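Local coordinates for putative NADH-depentdent flavin oxidoreductase (Cupriavidus metallidurans, PDB 5OCS), which acts as an FMN-dependent ene-reductase of the Old Yellow Enzyme family, probably drawing its reducing equivalents from NADH or NADPH, at the interface of chains A and B. Coordinates in Å, arbitrary orientation; residue numbers count along the deposited sequence, not the author numbering. Chains: chain A/B, Putative NADH-depentdent flavin oxidoreductase.

The interface of chains A and B. Residues chain A 332, 335-336, 354, 356, 362; chain B 328-329.
B:Tyr329 pushes its ring into a pocket of chain A, between A:Pro356 on one face and A:His336 on the other. On the proline side, CD lies over the ring centre, 3.4 Å from the centroid of B:Tyr329, a CH-pi contact. The imidazole of A:His336 meets the opposite face edge-on, its plane turned 59° from the phenol, with NE2 toward the rim. The tyrosine CG is anti to its backbone N (chi1 -165°), which points the ring between the proline and the histidine. At the ring edge, A:Leu362 brings its CD2 methyl 3.7 Å from CE1 of B:Tyr329. The indole of A:Trp335 packs edge-on with CE3 3.7 Å from CD1 of B:Tyr329.

Hydrogen bonds go to backbone carbonyls. NE2 of A:His336 donates to B:Tyr329 O at 2.8 Å, tilted from the carbonyl plane, so the histidine touches both ring and backbone of one residue. A:Arg332 grips B:Leu328 O side-on: NE lies 3.0 Å from that oxygen and nearly in line with the C=O, while NH2, at 3.1 Å from B:Leu328 O, uses a lone pair. The arginine CD rests on a face of A:Trp335, which should steady the guanidinium.

Beside them, A:Ser354 CB packs 3.5 Å from B:Leu328 CB.

The chain B residues end helix 325-329. Chain A supplies helix 333-341, the residue preceding it, 3-10 helix 349-354 and the loop residues that follow, probably part of the C-terminal extension, in a two-fold interface that may be the biological dimer.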
loop_
_atom_site.group_PDB
_atom_site.type_symbol
_atom_site.label_atom_id
_atom_site.label_comp_id
_atom_site.label_asym_id
_atom_site.label_seq_id
_atom_site.Cartn_x
_atom_site.Cartn_y
_atom_site.Cartn_z
ATOM N N ARG A 332 -7.298 2.478 -0.466
ATOM C CA ARG A 332 -7.767 3.324 -1.535
ATOM C C ARG A 332 -9.143 3.958 -1.234
ATOM O O ARG A 332 -9.837 4.447 -2.170
ATOM C CB ARG A 332 -7.853 2.528 -2.842
ATOM C CG ARG A 332 -6.572 1.774 -3.207
ATOM C CD ARG A 332 -5.386 2.676 -3.504
ATOM N NE ARG A 332 -4.418 1.818 -4.180
ATOM C CZ ARG A 332 -3.304 1.305 -3.680
ATOM N NH1 ARG A 332 -2.794 1.710 -2.536
ATOM N NH2 ARG A 332 -2.642 0.414 -4.419
ATOM N N TRP A 335 -10.072 7.087 -3.053
ATOM C CA TRP A 335 -10.407 6.868 -4.484
ATOM C C TRP A 335 -11.870 6.345 -4.677
ATOM O O TRP A 335 -12.655 6.812 -5.541
ATOM C CB TRP A 335 -9.511 5.832 -5.108
ATOM C CG TRP A 335 -8.041 6.094 -5.106
ATOM C CD1 TRP A 335 -7.351 7.083 -4.471
ATOM C CD2 TRP A 335 -7.070 5.258 -5.743
ATOM N NE1 TRP A 335 -5.998 6.943 -4.725
ATOM C CE2 TRP A 335 -5.813 5.837 -5.520
ATOM C CE3 TRP A 335 -7.164 4.101 -6.533
ATOM C CZ2 TRP A 335 -4.631 5.254 -6.017
ATOM C CZ3 TRP A 335 -6.010 3.537 -7.018
ATOM C CH2 TRP A 335 -4.759 4.120 -6.758
ATOM N N HIS A 336 -12.222 5.379 -3.845
ATOM C CA HIS A 336 -13.530 4.718 -3.897
ATOM C C HIS A 336 -14.626 5.685 -3.520
ATOM O O HIS A 336 -15.682 5.688 -4.207
ATOM C CB HIS A 336 -13.522 3.464 -3.076
ATOM C CG HIS A 336 -12.501 2.492 -3.543
ATOM N ND1 HIS A 336 -11.900 1.578 -2.709
ATOM C CD2 HIS A 336 -11.893 2.372 -4.745
ATOM C CE1 HIS A 336 -11.018 0.872 -3.402
ATOM N NE2 HIS A 336 -11.006 1.331 -4.650
ATOM N N SER A 354 -5.243 1.825 -13.252
ATOM C CA SER A 354 -6.138 1.035 -12.416
ATOM C C SER A 354 -7.599 1.421 -12.443
ATOM O O SER A 354 -8.413 0.687 -11.889
ATOM C CB SER A 354 -5.677 1.107 -10.956
ATOM O OG SER A 354 -5.927 2.345 -10.369
ATOM N N PRO A 356 -11.279 1.701 -12.969
ATOM C CA PRO A 356 -12.201 0.743 -13.594
ATOM C C PRO A 356 -12.810 1.245 -14.892
ATOM O O PRO A 356 -12.920 2.442 -15.093
ATOM C CB PRO A 356 -13.302 0.573 -12.541
ATOM C CG PRO A 356 -12.575 0.762 -11.252
ATOM C CD PRO A 356 -11.565 1.855 -11.525
ATOM N N LEU A 362 -11.343 9.955 -12.841
ATOM C CA LEU A 362 -11.187 9.770 -11.384
ATOM C C LEU A 362 -9.879 10.378 -10.897
ATOM O O LEU A 362 -9.810 10.998 -9.807
ATOM C CB LEU A 362 -11.274 8.283 -11.014
ATOM C CG LEU A 362 -11.153 7.950 -9.520
ATOM C CD1 LEU A 362 -12.316 8.604 -8.783
ATOM C CD2 LEU A 362 -11.173 6.462 -9.264
ATOM N N LEU B 328 -4.347 -3.063 -8.105
ATOM C CA LEU B 328 -3.929 -1.672 -7.938
ATOM C C LEU B 328 -5.084 -0.868 -7.359
ATOM O O LEU B 328 -4.868 -0.063 -6.493
ATOM C CB LEU B 328 -3.462 -1.087 -9.271
ATOM C CG LEU B 328 -2.317 -1.815 -9.945
ATOM C CD1 LEU B 328 -1.889 -1.027 -11.172
ATOM C CD2 LEU B 328 -1.161 -2.024 -8.984
ATOM N N TYR B 329 -6.318 -1.132 -7.799
ATOM C CA TYR B 329 -7.458 -0.336 -7.387
ATOM C C TYR B 329 -7.963 -0.770 -6.022
ATOM O O TYR B 329 -8.618 0.020 -5.300
ATOM C CB TYR B 329 -8.548 -0.448 -8.451
ATOM C CG TYR B 329 -9.632 0.604 -8.326
ATOM C CD1 TYR B 329 -9.360 1.926 -8.587
ATOM C CD2 TYR B 329 -10.924 0.251 -7.950
ATOM C CE1 TYR B 329 -10.354 2.887 -8.493
ATOM C CE2 TYR B 329 -11.913 1.191 -7.838
ATOM C CZ TYR B 329 -11.634 2.507 -8.131
ATOM O OH TYR B 329 -12.642 3.469 -8.003
#